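Local coordinates for protein endonuclease V isoform X2 (Ciona intestinalis, PDB 6OZI) that probably cleaves nucleic acid near inosine, the product of adenosine deamination, on its 3' side by metal-ion-dependent hydrolysis, as a eukaryotic member of the endonuclease V family, at residues A[84-87]-A[88-92]; A[162-165]-A[166-169]. The protein carries 1 engineered substitution. One frame throughout, in Å; residues are numbered along the deposited sequence.

Interaction 1: residues A[84-87]-A[88-92]. With nucleotides of chain C.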
# COMPACT_ATOMS: atom_id res chain seq x y z
N SER A 84 -15.82 -13.82 -14.96
CA SER A 84 -16.06 -14.56 -16.20
C SER A 84 -16.24 -13.63 -17.40
O SER A 84 -16.37 -14.14 -18.53
CB SER A 84 -17.28 -15.50 -16.12
OG SER A 84 -17.05 -16.53 -15.18
N TYR A 85 -16.20 -12.30 -17.22
CA TYR A 85 -16.42 -11.35 -18.31
C TYR A 85 -15.38 -10.23 -18.32
O TYR A 85 -15.64 -9.14 -18.84
CB TYR A 85 -17.83 -10.76 -18.23
CG TYR A 85 -18.89 -11.83 -18.23
CD1 TYR A 85 -19.32 -12.41 -19.42
CD2 TYR A 85 -19.45 -12.29 -17.04
CE1 TYR A 85 -20.29 -13.40 -19.42
CE2 TYR A 85 -20.42 -13.29 -17.03
CZ TYR A 85 -20.82 -13.84 -18.22
OH TYR A 85 -21.78 -14.83 -18.23
N LEU A 86 -14.19 -10.49 -17.77
CA LEU A 86 -13.12 -9.49 -17.72
C LEU A 86 -12.72 -9.03 -19.12
O LEU A 86 -12.34 -7.86 -19.32
CB LEU A 86 -11.92 -10.08 -16.97
CG LEU A 86 -10.63 -9.28 -16.85
CD1 LEU A 86 -10.88 -7.97 -16.11
CD2 LEU A 86 -9.54 -10.09 -16.15
N ALA A 87 -12.80 -9.95 -20.09
CA ALA A 87 -12.34 -9.66 -21.44
C ALA A 87 -13.07 -8.47 -22.03
O ALA A 87 -12.46 -7.59 -22.63
CB ALA A 87 -12.52 -10.89 -22.33
N PHE A 88 -14.39 -8.43 -21.87
CA PHE A 88 -15.15 -7.33 -22.46
C PHE A 88 -14.82 -6.01 -21.79
O PHE A 88 -15.02 -4.95 -22.40
CB PHE A 88 -16.64 -7.66 -22.40
CG PHE A 88 -16.98 -8.97 -23.06
CD1 PHE A 88 -17.12 -9.05 -24.44
CD2 PHE A 88 -17.12 -10.13 -22.31
CE1 PHE A 88 -17.41 -10.25 -25.05
CE2 PHE A 88 -17.41 -11.34 -22.93
CZ PHE A 88 -17.56 -11.40 -24.30
N ARG A 89 -14.24 -6.06 -20.59
CA ARG A 89 -13.79 -4.87 -19.88
C ARG A 89 -12.44 -4.38 -20.39
O ARG A 89 -12.16 -3.17 -20.31
CB ARG A 89 -13.70 -5.17 -18.38
CG ARG A 89 -13.17 -4.05 -17.52
CD ARG A 89 -13.59 -4.27 -16.09
NE ARG A 89 -12.84 -3.48 -15.13
CZ ARG A 89 -13.24 -2.30 -14.67
NH1 ARG A 89 -14.37 -1.76 -15.11
NH2 ARG A 89 -12.50 -1.65 -13.77
N GLU A 90 -11.56 -5.26 -20.87
CA GLU A 90 -10.23 -4.75 -21.23
C GLU A 90 -9.79 -5.04 -22.67
O GLU A 90 -8.64 -4.74 -23.01
CB GLU A 90 -9.19 -5.28 -20.23
CG GLU A 90 -9.18 -6.77 -20.04
CD GLU A 90 -8.24 -7.23 -18.92
OE1 GLU A 90 -7.98 -6.46 -17.96
OE2 GLU A 90 -7.76 -8.38 -19.01
N ILE A 91 -10.68 -5.54 -23.54
CA ILE A 91 -10.26 -5.87 -24.90
C ILE A 91 -9.87 -4.61 -25.67
O ILE A 91 -8.83 -4.57 -26.34
CB ILE A 91 -11.36 -6.67 -25.64
CG1 ILE A 91 -10.94 -6.95 -27.09
CG2 ILE A 91 -12.69 -5.93 -25.65
CD1 ILE A 91 -9.74 -7.85 -27.23
N GLU A 92 -10.69 -3.55 -25.59
CA GLU A 92 -10.39 -2.34 -26.35
C GLU A 92 -9.13 -1.63 -25.85
O GLU A 92 -8.26 -1.29 -26.68
CB GLU A 92 -11.60 -1.40 -26.35
CG GLU A 92 -11.35 -0.07 -27.05
CD GLU A 92 -11.20 -0.19 -28.56
OE1 GLU A 92 -11.40 -1.30 -29.11
OE2 GLU A 92 -10.89 0.84 -29.21
P DI C 5 -12.95 -13.62 -8.65
OP1 DI C 5 -12.45 -13.70 -7.23
OP2 DI C 5 -13.66 -12.32 -8.93
O5' DI C 5 -11.71 -13.90 -9.71
C5' DI C 5 -10.63 -14.72 -9.34
C4' DI C 5 -9.49 -14.51 -10.32
O4' DI C 5 -9.99 -14.99 -11.78
C3' DI C 5 -9.14 -13.24 -10.42
O3' DI C 5 -7.65 -13.09 -10.57
C2' DI C 5 -9.81 -12.70 -11.70
C1' DI C 5 -9.95 -13.95 -12.59
N9 DI C 5 -11.18 -13.83 -13.37
C8 DI C 5 -12.49 -13.65 -13.14
N7 DI C 5 -13.11 -13.60 -14.34
C5 DI C 5 -12.19 -13.75 -15.28
C6 DI C 5 -12.29 -13.78 -16.81
O6 DI C 5 -13.33 -13.65 -17.36
N1 DI C 5 -11.11 -13.95 -17.58
C2 DI C 5 -9.84 -14.09 -16.94
N3 DI C 5 -9.75 -14.05 -15.49
C4 DI C 5 -10.98 -13.88 -14.68
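L86 touches E90 one helical turn on, and the same residue leans on the deoxyinosine of chain C. In van der Waals packing, the branched end of the leucine rests against the E90 carboxylate, with L86 CG 3.7 Å from E90 OE2, while L86 CB sits 3.7 Å from C6 of the inosine base. With CG anti to the backbone N (chi1 176°), the leucine turns its branched end toward the glutamate, so a compact aliphatic residue can serve both neighbours. Y85 and F88 make a looser, apolar pair: F88 CE2 comes to the edge of the tyrosine ring, 4.1 Å from Y85 CD1. Both rings also meet W12 of helix 6-19, and the tyrosine hydroxyl is bonded to N13, which suits an aromatic residue with a polar tip.

The backbone bonds belong to a first helical turn. L86 O receives weak bonds from R89 N and E90 N, whereas A87 O accepts E90 N at 3.1 Å and a weak bond from I91 N. The small A87 lets H131 of helix 128-136 approach.

Two main-chain amides read the base. S84 N gives a nearly straight bond to N7 (2.8 Å, 174°), and L86 N reaches O6 at 3.3 Å. Both acceptors lie on the Hoogsteen edge of the purine. This loop-to-helix junction, opening helix 86-104, therefore forms part of the inosine-recognition pocket of endonuclease V.

Interaction 2: residues A[162-165]-A[166-169]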
# COMPACT_ATOMS: atom_id res chain seq x y z
N SER A 162 -6.18 -26.88 -0.02
CA SER A 162 -5.73 -27.94 0.87
C SER A 162 -4.88 -28.96 0.12
O SER A 162 -3.86 -29.44 0.65
CB SER A 162 -6.92 -28.62 1.55
OG SER A 162 -7.64 -29.43 0.65
N GLN A 163 -5.27 -29.30 -1.11
CA GLN A 163 -4.44 -30.19 -1.93
C GLN A 163 -3.06 -29.59 -2.17
O GLN A 163 -2.06 -30.31 -2.18
CB GLN A 163 -5.14 -30.49 -3.26
CG GLN A 163 -4.49 -31.63 -4.04
CD GLN A 163 -5.21 -31.99 -5.33
OE1 GLN A 163 -6.26 -31.44 -5.65
NE2 GLN A 163 -4.64 -32.93 -6.08
N PHE A 164 -2.99 -28.28 -2.38
CA PHE A 164 -1.69 -27.64 -2.61
C PHE A 164 -0.84 -27.64 -1.35
O PHE A 164 0.38 -27.79 -1.43
CB PHE A 164 -1.86 -26.21 -3.12
CG PHE A 164 -0.56 -25.57 -3.50
CD1 PHE A 164 -0.02 -25.77 -4.76
CD2 PHE A 164 0.15 -24.81 -2.59
CE1 PHE A 164 1.19 -25.20 -5.11
CE2 PHE A 164 1.36 -24.23 -2.93
CZ PHE A 164 1.89 -24.43 -4.19
N LYS A 165 -1.45 -27.45 -0.17
CA LYS A 165 -0.67 -27.50 1.06
C LYS A 165 -0.15 -28.91 1.33
O LYS A 165 1.01 -29.09 1.74
CB LYS A 165 -1.50 -26.99 2.24
CG LYS A 165 -1.77 -25.50 2.20
CD LYS A 165 -2.67 -25.07 3.35
CE LYS A 165 -2.93 -23.58 3.29
NZ LYS A 165 -4.00 -23.16 4.23
N ARG A 166 -1.00 -29.92 1.09
CA ARG A 166 -0.54 -31.30 1.18
C ARG A 166 0.61 -31.55 0.22
O ARG A 166 1.56 -32.26 0.54
CB ARG A 166 -1.69 -32.27 0.90
CG ARG A 166 -2.79 -32.26 1.96
CD ARG A 166 -3.71 -33.48 1.85
NE ARG A 166 -4.38 -33.55 0.55
CZ ARG A 166 -5.49 -32.90 0.23
NH1 ARG A 166 -6.09 -32.11 1.12
NH2 ARG A 166 -6.02 -33.04 -0.97
N LEU A 167 0.55 -30.93 -0.97
CA LEU A 167 1.67 -31.04 -1.91
C LEU A 167 2.92 -30.39 -1.34
O LEU A 167 4.01 -30.97 -1.43
CB LEU A 167 1.30 -30.38 -3.24
CG LEU A 167 2.45 -30.29 -4.26
CD1 LEU A 167 2.85 -31.67 -4.79
CD2 LEU A 167 2.08 -29.35 -5.37
N ARG A 168 2.79 -29.20 -0.75
CA ARG A 168 3.95 -28.51 -0.20
C ARG A 168 4.64 -29.36 0.85
O ARG A 168 5.87 -29.38 0.93
CB ARG A 168 3.53 -27.16 0.40
CG ARG A 168 3.30 -26.08 -0.64
CD ARG A 168 4.55 -25.77 -1.46
NE ARG A 168 5.49 -24.90 -0.77
CZ ARG A 168 6.70 -24.59 -1.22
NH1 ARG A 168 7.14 -25.10 -2.36
NH2 ARG A 168 7.49 -23.77 -0.52
N LYS A 169 3.86 -30.10 1.66
CA LYS A 169 4.49 -30.94 2.68
C LYS A 169 5.48 -31.94 2.10
O LYS A 169 6.37 -32.39 2.82
CB LYS A 169 3.43 -31.69 3.49
CG LYS A 169 2.32 -30.82 4.05
CD LYS A 169 2.57 -30.42 5.47
CE LYS A 169 1.29 -29.92 6.13
NZ LYS A 169 1.47 -29.68 7.59
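R166 folds back over the preceding turn of its helix to meet S162 and Q163. Its CB lies 3.6 Å from S162 O, and CG comes closer still to that oxygen, at 3.3 Å. A bend at chi3 (-59°) then swings the guanidinium back over the backbone, with S162 O and Q163 CA both over one face. CZ passes the alpha carbon of Q163, and NH2 settles 3.4 Å from Q163 CA. At the tip, R166 NH1 donates to S162 OG at 3.1 Å (N-H...O angle 138°), the hydroxyl lying somewhat out of the guanidinium plane. Since S162 OG is also bonded to E159 O, a small residue with a hydroxyl suits this place, linking the arginine to the helix backbone.

The inward side is apolar. F164 CD1 meets L167 CD2 at 4.2 Å, and R168 CG lies 3.5 Å from F164 CE2. The aliphatic part of R168 runs alongside the ring, leaving its NH1 to bond G172 O. L175 of strand 174-179 borders both F164 and L167. An alanine in place of F164 would remove the ring, which is likely to open a gap beside L175 and leave the R168 stem without its support.

Four straightforward i to i+4 bonds hold the turn, among them R166 N to S162 O at 2.9 Å. The chemistry is that of an amphipathic helix: apolar residues face the strand, while K165, R166, R168 and K169 gather positive charge that may favour the phosphates of nucleic acid, whose nearest atom is about 6 Å away.

How the interactions relate
Interaction 1 precedes interaction 2 along the chain, and the two lie on opposite sides of the chain's centre, with their own centres 33 Å apart and nearest atoms about 21 Å apart. Interaction 1 runs from a loop into the start of helix 86-104, which links strands 67-76 and 112-116 of the mixed sheet, whose 3-2-1-4-5 strand order marks the RNase H-like core. Interaction 2 lies wholly within helix 157-169, between strand 140-144 and the outermost strand 174-179. Residues 84-92 hydrogen-bond the deoxyinosine, and the side chain of L86 is about 12 Å from a bound potassium ion. Residues 162-169 are peripheral, their nearest atom about 6 Å from the nucleic acid.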